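Local coordinates for beta-glucoside phosphorylase BglX (Unidentified, PDB 5VQE), which probably cleaves beta-glucosides with phosphate as a family 3 beta-glucoside phosphorylase, passing through a covalent glycosyl-enzyme intermediate, at residues A[143-148]-A[284-289]; A[59-64]-A[313-318]; A[190-195]-A[228-233]. All coordinates share one frame; numbering follows the deposited sequence.

Contact 1: A[143-148]-A[284-289]; sequences WTYEPI and LICTDA. With G2F (2-deoxy-2-fluoro-alpha-D-glucopyranose), chain B.
C286 points its sulfur at two aromatic side chains of segment 143-148, with SG 4.0 Å from CZ2 of W143 and 4.4 Å from CE1 of Y145. Both are sulfur-aromatic contacts and both are oblique: SG stands 64° off the normal of the six-membered ring of W143 and 48° off that of Y145. The thiol is small and polarisable, which suits a place beside the junction of the two rings. With CG opposite its own backbone N (chi1 -169°), W143 sends its indole across to the second strand, where CH2 also meets CD2 of L284 at 4.4 Å. The indole NE1 is satisfied outside the pair by T237. The two rings meet at a steep angle, Y145 presenting CE1 3.6 Å above the indole plane. The CD2 flank of the phenol ring serves the sugar: CD2 lies 3.7 Å from O4 of the bound 2-fluoroglucose, which stands obliquely to the ring, and also touches its C6. Reducing Y145 to an alanine would probably open a gap between the indole, the C286 sulfur and the C4–C6 side of the sugar, leaving W143 able to shift. Two residues beyond C286, OD1 of D288 is bonded covalently to C1 of the sugar at 1.4 Å, while A289 N gives OD1 a weak hydrogen bond. An aspartyl ester to the anomeric carbon, just beyond the body of a barrel strand, is the trapped glycosyl-enzyme of a retaining family 3 enzyme, with D288 in the place of the nucleophile.

Contact 2: A[59-64]-A[313-318]; sequences PGAVMY and ADMLTF. With G2F (2-deoxy-2-fluoro-alpha-D-glucopyranose), chain B.
The sulfur of M63 meets the ring of F318 at its rim, SD lying 3.7 Å from CZ and 89° off the ring normal as seen from the centroid. This edge-on Met-aromatic contact sets the polarisable sulfur beside the ring's C-H groups. M63 reaches it by running CG away from its own backbone N (chi1 -168°) and then bending at chi3 (75°), which swings CE round to 3.8 Å from CZ. Farther back, CB of M63 also lies at the ring edge, 3.9 Å from CE1. One face of the F318 ring rests on CG2 of T317, its neighbour in the chain.

Both residues line the glucose pocket at the C-terminal ends of parallel strands of the family 3 catalytic barrel, strand 38-42 lying between 61-64 and 316-317. SD of M63 comes within 3.6 Å of the sugar O6, and CE2 of F318 within 3.8 Å of C6, a flexible thioether and a flat ring thus packing round the hydroxymethyl group.

Farther from the sugar, M315 reaches across, its SD 4.0 Å from CB of A61. The small methyl of A61 suits a place where a long, bent methionine comes over from segment 313-318, and A61 also packs on L88 and C39 of the strands that flank its own.

Contact 3: A[190-195]-A[228-233]; sequences TTIKHF and QALIED. With G2F (2-deoxy-2-fluoro-alpha-D-glucopyranose), chain B.
I192 turns outward from its strand and lays its branches against the flank of a helix, CG2 coming 3.9 Å from CB of L230. The two side chains run alongside one another, pointing opposite ways, so the methyl CG2 touches CB and CG of the leucine along its stem. The longer branch of I192 holds CG1 between the backbone N and the carbonyl carbon (chi1 52°); its end, CD1, lies 4.3 Å from CG1 of I231, one residue farther along the helix. A beta-branched isoleucine suits the strand, since both branches pack on L230 while the longer also extends to I231, and the aliphatic L230 and I231 offer the buried side of the helix nothing polar.

The next residue serves the inner side. K193, extended beyond CG, brings NZ to 3.0 Å from O3 and 3.0 Å from O4 of the bound 2-fluoroglucose. The same ammonium forms a salt bridge with E146 and a hydrogen bond to the carbonyl of Y145, partners that fix its position and would favour its positive charge. A cis peptide joins K193 to H194, whose imidazole meets O3 at its edge, close to the ring plane, NE2 at 2.8 Å in a nearly straight hydrogen bond (168°). CG of K193 sits 3.7 Å above the centre of that imidazole, while ND1 is held by D150. Apolar residues facing a helix on the outside and polar ones facing the sugar within mark a strand of a TIM-type barrel, and the lysine-histidine pair joined by a cis peptide is a familiar glucose-binding feature of family 3 enzymes.

In the fold
From the N terminus, strand 61-64 opens the widest loop, which contact 2 closes only when the chain arrives at 313-318. Nested inside it, contact 1 joins 143-148 to 284-289, and inside that in turn contact 3 pairs 190-195 with helix 216-232; none of the loops cross. Contacts 1 and 2 adjoin where T287 O meets T317 OG1, and contacts 1 and 3 where the backbone of E146 meets that of T191. Contacts 2 and 3 do not touch, their nearest atoms lying about 8 Å apart, yet all three reach the same sugar. Contact 1 reaches across the barrel interior, contact 2 bridges over strand 38-42 on the inner side, and contact 3 fastens the outer helical layer.

Contact 1: A[143-148]-A[284-289]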
loop_
_atom_site.group_PDB
_atom_site.type_symbol
_atom_site.label_atom_id
_atom_site.label_comp_id
_atom_site.label_asym_id
_atom_site.label_seq_id
_atom_site.Cartn_x
_atom_site.Cartn_y
_atom_site.Cartn_z
ATOM N N TRP A 143 -1.061 7.197 12.531
ATOM C CA TRP A 143 -1.643 7.497 11.225
ATOM C C TRP A 143 -1.143 6.445 10.243
ATOM O O TRP A 143 0.054 6.391 9.966
ATOM C CB TRP A 143 -1.230 8.897 10.781
ATOM C CG TRP A 143 -1.933 9.463 9.586
ATOM C CD1 TRP A 143 -3.024 8.953 8.933
ATOM C CD2 TRP A 143 -1.591 10.674 8.909
ATOM N NE1 TRP A 143 -3.375 9.781 7.886
ATOM C CE2 TRP A 143 -2.508 10.843 7.856
ATOM C CE3 TRP A 143 -0.593 11.636 9.094
ATOM C CZ2 TRP A 143 -2.448 11.936 6.985
ATOM C CZ3 TRP A 143 -0.534 12.709 8.226
ATOM C CH2 TRP A 143 -1.463 12.857 7.198
ATOM N N THR A 144 -2.031 5.604 9.727
ATOM C CA THR A 144 -1.655 4.663 8.681
ATOM C C THR A 144 -2.159 5.196 7.350
ATOM O O THR A 144 -3.314 5.626 7.244
ATOM C CB THR A 144 -2.189 3.251 8.932
ATOM O OG1 THR A 144 -1.672 2.379 7.924
ATOM C CG2 THR A 144 -3.705 3.186 8.903
ATOM N N TYR A 145 -1.270 5.220 6.360
ATOM C CA TYR A 145 -1.609 5.686 5.022
ATOM C C TYR A 145 -2.343 4.582 4.267
ATOM O O TYR A 145 -1.909 4.161 3.193
ATOM C CB TYR A 145 -0.345 6.098 4.262
ATOM C CG TYR A 145 0.292 7.412 4.653
ATOM C CD1 TYR A 145 -0.461 8.472 5.148
ATOM C CD2 TYR A 145 1.658 7.607 4.474
ATOM C CE1 TYR A 145 0.134 9.681 5.465
ATOM C CE2 TYR A 145 2.255 8.811 4.783
ATOM C CZ TYR A 145 1.496 9.844 5.273
ATOM O OH TYR A 145 2.119 11.039 5.576
ATOM N N GLU A 146 -3.420 4.074 4.852
ATOM C CA GLU A 146 -4.193 2.971 4.300
ATOM C C GLU A 146 -5.620 3.108 4.814
ATOM O O GLU A 146 -5.845 3.735 5.852
ATOM C CB GLU A 146 -3.617 1.616 4.722
ATOM C CG GLU A 146 -2.095 1.501 4.758
ATOM C CD GLU A 146 -1.441 1.348 3.399
ATOM O OE1 GLU A 146 -2.124 0.952 2.426
ATOM O OE2 GLU A 146 -0.218 1.619 3.311
ATOM N N PRO A 147 -6.600 2.488 4.143
ATOM C CA PRO A 147 -6.546 1.489 3.075
ATOM C C PRO A 147 -6.564 2.020 1.652
ATOM O O PRO A 147 -7.062 3.100 1.343
ATOM C CB PRO A 147 -7.812 0.676 3.320
ATOM C CG PRO A 147 -8.790 1.716 3.757
ATOM C CD PRO A 147 -7.986 2.686 4.612
ATOM N N ILE A 148 -6.002 1.197 0.783
ATOM C CA ILE A 148 -6.030 1.424 -0.653
ATOM C C ILE A 148 -7.392 1.004 -1.180
ATOM O O ILE A 148 -7.788 -0.160 -1.048
ATOM C CB ILE A 148 -4.904 0.644 -1.344
ATOM C CG1 ILE A 148 -3.556 1.259 -0.952
ATOM C CG2 ILE A 148 -5.072 0.648 -2.869
ATOM C CD1 ILE A 148 -2.370 0.426 -1.323
ATOM N N LEU A 284 -9.106 15.280 6.658
ATOM C CA LEU A 284 -7.820 15.828 6.239
ATOM C C LEU A 284 -7.427 15.292 4.866
ATOM O O LEU A 284 -7.474 14.081 4.624
ATOM C CB LEU A 284 -6.750 15.468 7.271
ATOM C CG LEU A 284 -5.390 16.186 7.271
ATOM C CD1 LEU A 284 -4.597 15.778 8.482
ATOM C CD2 LEU A 284 -4.544 15.854 6.053
ATOM N N ILE A 285 -7.003 16.187 3.979
ATOM C CA ILE A 285 -6.489 15.814 2.663
ATOM C C ILE A 285 -4.978 16.011 2.670
ATOM O O ILE A 285 -4.490 17.112 2.954
ATOM C CB ILE A 285 -7.132 16.643 1.539
ATOM C CG1 ILE A 285 -8.636 16.399 1.460
ATOM C CG2 ILE A 285 -6.485 16.309 0.200
ATOM C CD1 ILE A 285 -9.358 17.334 0.511
ATOM N N CYS A 286 -4.235 14.961 2.350
ATOM C CA CYS A 286 -2.794 15.074 2.165
ATOM C C CYS A 286 -2.440 14.649 0.749
ATOM O O CYS A 286 -3.175 13.892 0.108
ATOM C CB CYS A 286 -2.012 14.241 3.187
ATOM S SG CYS A 286 -2.232 12.451 3.057
ATOM N N THR A 287 -1.324 15.168 0.250
ATOM C CA THR A 287 -0.858 14.742 -1.057
ATOM C C THR A 287 -0.114 13.418 -0.937
ATOM O O THR A 287 0.335 13.016 0.140
ATOM C CB THR A 287 0.055 15.787 -1.706
ATOM O OG1 THR A 287 1.319 15.835 -1.035
ATOM C CG2 THR A 287 -0.568 17.184 -1.660
ATOM N N ASP A 288 -0.029 12.717 -2.059
ATOM C CA ASP A 288 0.971 11.677 -2.181
ATOM C C ASP A 288 2.344 12.335 -2.254
ATOM O O ASP A 288 2.462 13.544 -2.481
ATOM C CB ASP A 288 0.698 10.819 -3.413
ATOM C CG ASP A 288 1.525 9.554 -3.437
ATOM O OD1 ASP A 288 1.892 9.042 -2.339
ATOM O OD2 ASP A 288 1.780 9.099 -4.563
ATOM N N ALA A 289 3.384 11.530 -2.036
ATOM C CA ALA A 289 4.753 12.036 -1.934
ATOM C C ALA A 289 5.096 12.981 -3.082
ATOM O O ALA A 289 4.956 12.626 -4.259
ATOM C CB ALA A 289 5.731 10.856 -1.909
HETATM C C1 G2F B . 2.872 8.041 -2.382
HETATM C C2 G2F B . 2.236 6.630 -2.603
HETATM C C3 G2F B . 1.352 6.304 -1.363
HETATM C C4 G2F B . 2.230 6.426 -0.079
HETATM C C5 G2F B . 2.818 7.877 -0.026
HETATM C C6 G2F B . 3.781 8.048 1.215
HETATM O O3 G2F B . 0.977 4.954 -1.452
HETATM O O4 G2F B . 1.376 6.293 1.026
HETATM O O5 G2F B . 3.609 8.080 -1.185
HETATM O O6 G2F B . 4.723 7.013 1.189
HETATM F F2 G2F B . 1.456 6.641 -3.706
#

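Contact 2: A[59-64]-A[313-318]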
loop_
_atom_site.group_PDB
_atom_site.type_symbol
_atom_site.label_atom_id
_atom_site.label_comp_id
_atom_site.label_asym_id
_atom_site.label_seq_id
_atom_site.Cartn_x
_atom_site.Cartn_y
_atom_site.Cartn_z
ATOM N N PRO A 59 7.918 20.691 11.323
ATOM C CA PRO A 59 6.916 19.994 10.509
ATOM C C PRO A 59 5.681 19.623 11.312
ATOM O O PRO A 59 5.692 19.557 12.544
ATOM C CB PRO A 59 7.652 18.741 10.025
ATOM C CG PRO A 59 8.651 18.467 11.091
ATOM C CD PRO A 59 9.084 19.831 11.601
ATOM N N GLY A 60 4.602 19.357 10.579
ATOM C CA GLY A 60 3.360 18.941 11.205
ATOM C C GLY A 60 3.281 17.438 11.411
ATOM O O GLY A 60 2.497 16.971 12.243
ATOM N N ALA A 61 4.080 16.677 10.667
ATOM C CA ALA A 61 4.025 15.221 10.718
ATOM C C ALA A 61 5.341 14.643 10.217
ATOM O O ALA A 61 6.149 15.338 9.601
ATOM C CB ALA A 61 2.859 14.676 9.880
ATOM N N VAL A 62 5.552 13.356 10.514
ATOM C CA VAL A 62 6.616 12.567 9.911
ATOM C C VAL A 62 6.033 11.226 9.494
ATOM O O VAL A 62 4.989 10.799 9.992
ATOM C CB VAL A 62 7.816 12.347 10.856
ATOM C CG1 VAL A 62 8.438 13.669 11.245
ATOM C CG2 VAL A 62 7.390 11.577 12.097
ATOM N N MET A 63 6.722 10.563 8.564
ATOM C CA MET A 63 6.439 9.178 8.204
ATOM C C MET A 63 7.708 8.354 8.368
ATOM O O MET A 63 8.776 8.755 7.897
ATOM C CB MET A 63 5.937 9.040 6.762
ATOM C CG MET A 63 5.369 7.634 6.481
ATOM S SD MET A 63 5.357 7.082 4.760
ATOM C CE MET A 63 7.092 6.715 4.525
ATOM N N TYR A 64 7.589 7.210 9.038
ATOM C CA TYR A 64 8.702 6.284 9.207
ATOM C C TYR A 64 8.763 5.357 7.998
ATOM O O TYR A 64 7.772 4.694 7.668
ATOM C CB TYR A 64 8.556 5.439 10.477
ATOM C CG TYR A 64 8.580 6.190 11.796
ATOM C CD1 TYR A 64 9.294 7.366 11.941
ATOM C CD2 TYR A 64 7.899 5.703 12.901
ATOM C CE1 TYR A 64 9.321 8.042 13.139
ATOM C CE2 TYR A 64 7.918 6.379 14.112
ATOM C CZ TYR A 64 8.636 7.546 14.220
ATOM O OH TYR A 64 8.665 8.226 15.413
ATOM N N ALA A 313 -5.559 20.744 -0.746
ATOM C CA ALA A 313 -4.754 19.871 0.096
ATOM C C ALA A 313 -4.455 20.557 1.421
ATOM O O ALA A 313 -4.182 21.758 1.465
ATOM C CB ALA A 313 -3.453 19.501 -0.610
ATOM N N ASP A 314 -4.524 19.792 2.508
ATOM C CA ASP A 314 -4.172 20.318 3.820
ATOM C C ASP A 314 -2.712 20.092 4.165
ATOM O O ASP A 314 -2.143 20.861 4.956
ATOM C CB ASP A 314 -5.046 19.675 4.903
ATOM C CG ASP A 314 -6.523 19.929 4.684
ATOM O OD1 ASP A 314 -6.892 21.094 4.404
ATOM O OD2 ASP A 314 -7.313 18.963 4.781
ATOM N N MET A 315 -2.090 19.068 3.585
ATOM C CA MET A 315 -0.726 18.700 3.932
ATOM C C MET A 315 0.039 18.214 2.710
ATOM O O MET A 315 -0.492 17.468 1.876
ATOM C CB MET A 315 -0.755 17.630 5.027
ATOM C CG MET A 315 0.570 17.020 5.383
ATOM S SD MET A 315 0.521 16.074 6.929
ATOM C CE MET A 315 -0.697 16.904 7.886
ATOM N N LEU A 316 1.297 18.656 2.618
ATOM C CA LEU A 316 2.233 18.198 1.604
ATOM C C LEU A 316 3.055 17.061 2.181
ATOM O O LEU A 316 3.658 17.207 3.253
ATOM C CB LEU A 316 3.163 19.329 1.161
ATOM C CG LEU A 316 2.501 20.505 0.440
ATOM C CD1 LEU A 316 3.343 21.765 0.568
ATOM C CD2 LEU A 316 2.295 20.176 -1.017
ATOM N N THR A 317 3.090 15.940 1.475
ATOM C CA THR A 317 3.784 14.747 1.956
ATOM C C THR A 317 5.187 14.722 1.354
ATOM O O THR A 317 5.374 14.394 0.180
ATOM C CB THR A 317 2.983 13.498 1.615
ATOM O OG1 THR A 317 1.682 13.627 2.202
ATOM C CG2 THR A 317 3.658 12.243 2.158
ATOM N N PHE A 318 6.164 15.111 2.170
ATOM C CA PHE A 318 7.590 15.004 1.878
ATOM C C PHE A 318 8.084 16.197 1.082
ATOM O O PHE A 318 7.321 16.827 0.340
ATOM C CB PHE A 318 7.945 13.724 1.111
ATOM C CG PHE A 318 7.484 12.465 1.775
ATOM C CD1 PHE A 318 7.118 12.459 3.113
ATOM C CD2 PHE A 318 7.422 11.278 1.057
ATOM C CE1 PHE A 318 6.687 11.286 3.721
ATOM C CE2 PHE A 318 6.991 10.106 1.661
ATOM C CZ PHE A 318 6.634 10.109 2.992
HETATM C C1 G2F B . 2.872 8.041 -2.382
HETATM C C2 G2F B . 2.236 6.630 -2.603
HETATM C C3 G2F B . 1.352 6.304 -1.363
HETATM C C4 G2F B . 2.230 6.426 -0.079
HETATM C C5 G2F B . 2.818 7.877 -0.026
HETATM C C6 G2F B . 3.781 8.048 1.215
HETATM O O3 G2F B . 0.977 4.954 -1.452
HETATM O O4 G2F B . 1.376 6.293 1.026
HETATM O O5 G2F B . 3.609 8.080 -1.185
HETATM O O6 G2F B . 4.723 7.013 1.189
HETATM F F2 G2F B . 1.456 6.641 -3.706
#

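Contact 3: A[190-195]-A[228-233]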
loop_
_atom_site.group_PDB
_atom_site.type_symbol
_atom_site.label_atom_id
_atom_site.label_comp_id
_atom_site.label_asym_id
_atom_site.label_seq_id
_atom_site.Cartn_x
_atom_site.Cartn_y
_atom_site.Cartn_z
ATOM N N THR A 190 -6.864 6.531 9.691
ATOM C CA THR A 190 -6.734 5.877 8.397
ATOM C C THR A 190 -6.767 6.891 7.258
ATOM O O THR A 190 -7.175 8.046 7.424
ATOM C CB THR A 190 -7.840 4.837 8.175
ATOM O OG1 THR A 190 -9.099 5.497 8.016
ATOM C CG2 THR A 190 -7.903 3.849 9.332
ATOM N N THR A 191 -6.326 6.423 6.087
ATOM C CA THR A 191 -6.140 7.245 4.892
ATOM C C THR A 191 -6.656 6.464 3.699
ATOM O O THR A 191 -6.044 5.463 3.317
ATOM C CB THR A 191 -4.663 7.571 4.673
ATOM O OG1 THR A 191 -4.078 8.013 5.898
ATOM C CG2 THR A 191 -4.480 8.652 3.585
ATOM N N ILE A 192 -7.741 6.914 3.082
ATOM C CA ILE A 192 -8.161 6.296 1.828
ATOM C C ILE A 192 -7.355 6.891 0.680
ATOM O O ILE A 192 -7.196 8.115 0.583
ATOM C CB ILE A 192 -9.676 6.449 1.610
ATOM C CG1 ILE A 192 -10.140 7.907 1.759
ATOM C CG2 ILE A 192 -10.427 5.513 2.558
ATOM C CD1 ILE A 192 -11.646 8.098 1.479
ATOM N N LYS A 193 -6.828 6.016 -0.181
ATOM C CA LYS A 193 -5.949 6.384 -1.288
ATOM C C LYS A 193 -6.185 5.391 -2.418
ATOM O O LYS A 193 -6.719 4.303 -2.188
ATOM C CB LYS A 193 -4.474 6.397 -0.842
ATOM C CG LYS A 193 -3.892 5.030 -0.465
ATOM C CD LYS A 193 -2.481 5.172 0.113
ATOM C CE LYS A 193 -1.775 3.835 0.238
ATOM N NZ LYS A 193 -0.465 3.918 0.963
ATOM N N HIS A 194 -5.805 5.741 -3.653
ATOM C CA HIS A 194 -5.156 6.983 -4.079
ATOM C C HIS A 194 -6.134 7.820 -4.922
ATOM O O HIS A 194 -6.476 7.436 -6.033
ATOM C CB HIS A 194 -3.913 6.675 -4.920
ATOM C CG HIS A 194 -2.909 5.793 -4.238
ATOM N ND1 HIS A 194 -2.959 4.415 -4.306
ATOM C CD2 HIS A 194 -1.816 6.092 -3.496
ATOM C CE1 HIS A 194 -1.946 3.904 -3.624
ATOM N NE2 HIS A 194 -1.234 4.899 -3.127
ATOM N N PHE A 195 -6.581 8.935 -4.401
ATOM C CA PHE A 195 -7.622 9.706 -5.067
ATOM C C PHE A 195 -7.021 10.501 -6.227
ATOM O O PHE A 195 -5.946 11.091 -6.081
ATOM C CB PHE A 195 -8.284 10.634 -4.057
ATOM C CG PHE A 195 -9.251 11.622 -4.656
ATOM C CD1 PHE A 195 -8.839 12.899 -4.979
ATOM C CD2 PHE A 195 -10.587 11.285 -4.842
ATOM C CE1 PHE A 195 -9.723 13.814 -5.516
ATOM C CE2 PHE A 195 -11.476 12.201 -5.383
ATOM C CZ PHE A 195 -11.037 13.460 -5.721
ATOM N N GLN A 228 -17.408 7.728 -1.774
ATOM C CA GLN A 228 -18.571 8.137 -0.993
ATOM C C GLN A 228 -18.824 7.181 0.166
ATOM O O GLN A 228 -19.125 7.617 1.281
ATOM C CB GLN A 228 -19.809 8.242 -1.889
ATOM C CG GLN A 228 -19.815 9.483 -2.773
ATOM C CD GLN A 228 -21.045 9.571 -3.657
ATOM O OE1 GLN A 228 -21.283 8.706 -4.502
ATOM N NE2 GLN A 228 -21.835 10.614 -3.461
ATOM N N ALA A 229 -18.673 5.874 -0.066
ATOM C CA ALA A 229 -18.968 4.899 0.981
ATOM C C ALA A 229 -17.986 4.997 2.143
ATOM O O ALA A 229 -18.385 4.875 3.308
ATOM C CB ALA A 229 -18.955 3.484 0.403
ATOM N N LEU A 230 -16.696 5.182 1.851
ATOM C CA LEU A 230 -15.710 5.295 2.920
ATOM C C LEU A 230 -15.806 6.644 3.627
ATOM O O LEU A 230 -15.551 6.736 4.833
ATOM C CB LEU A 230 -14.306 5.079 2.356
ATOM C CG LEU A 230 -13.846 3.611 2.309
ATOM C CD1 LEU A 230 -13.617 3.067 3.718
ATOM C CD2 LEU A 230 -14.845 2.749 1.570
ATOM N N ILE A 231 -16.161 7.699 2.899
ATOM C CA ILE A 231 -16.360 8.998 3.529
ATOM C C ILE A 231 -17.489 8.916 4.546
ATOM O O ILE A 231 -17.353 9.354 5.693
ATOM C CB ILE A 231 -16.628 10.069 2.459
ATOM C CG1 ILE A 231 -15.353 10.316 1.644
ATOM C CG2 ILE A 231 -17.107 11.367 3.091
ATOM C CD1 ILE A 231 -15.571 11.107 0.369
ATOM N N GLU A 232 -18.623 8.339 4.142
ATOM C CA GLU A 232 -19.744 8.213 5.064
ATOM C C GLU A 232 -19.399 7.308 6.233
ATOM O O GLU A 232 -19.897 7.517 7.347
ATOM C CB GLU A 232 -20.972 7.691 4.323
ATOM C CG GLU A 232 -21.429 8.605 3.193
ATOM C CD GLU A 232 -21.574 10.052 3.636
ATOM O OE1 GLU A 232 -22.213 10.289 4.684
ATOM O OE2 GLU A 232 -21.033 10.947 2.946
ATOM N N ASP A 233 -18.537 6.315 6.008
ATOM C CA ASP A 233 -18.099 5.415 7.067
ATOM C C ASP A 233 -17.201 6.106 8.086
ATOM O O ASP A 233 -16.927 5.515 9.135
ATOM C CB ASP A 233 -17.386 4.207 6.435
ATOM C CG ASP A 233 -16.934 3.159 7.461
ATOM O OD1 ASP A 233 -17.791 2.586 8.172
ATOM O OD2 ASP A 233 -15.715 2.882 7.528
HETATM C C1 G2F B . 2.872 8.041 -2.382
HETATM C C2 G2F B . 2.236 6.630 -2.603
HETATM C C3 G2F B . 1.352 6.304 -1.363
HETATM C C4 G2F B . 2.230 6.426 -0.079
HETATM C C5 G2F B . 2.818 7.877 -0.026
HETATM C C6 G2F B . 3.781 8.048 1.215
HETATM O O3 G2F B . 0.977 4.954 -1.452
HETATM O O4 G2F B . 1.376 6.293 1.026
HETATM O O5 G2F B . 3.609 8.080 -1.185
HETATM O O6 G2F B . 4.723 7.013 1.189
HETATM F F2 G2F B . 1.456 6.641 -3.706
#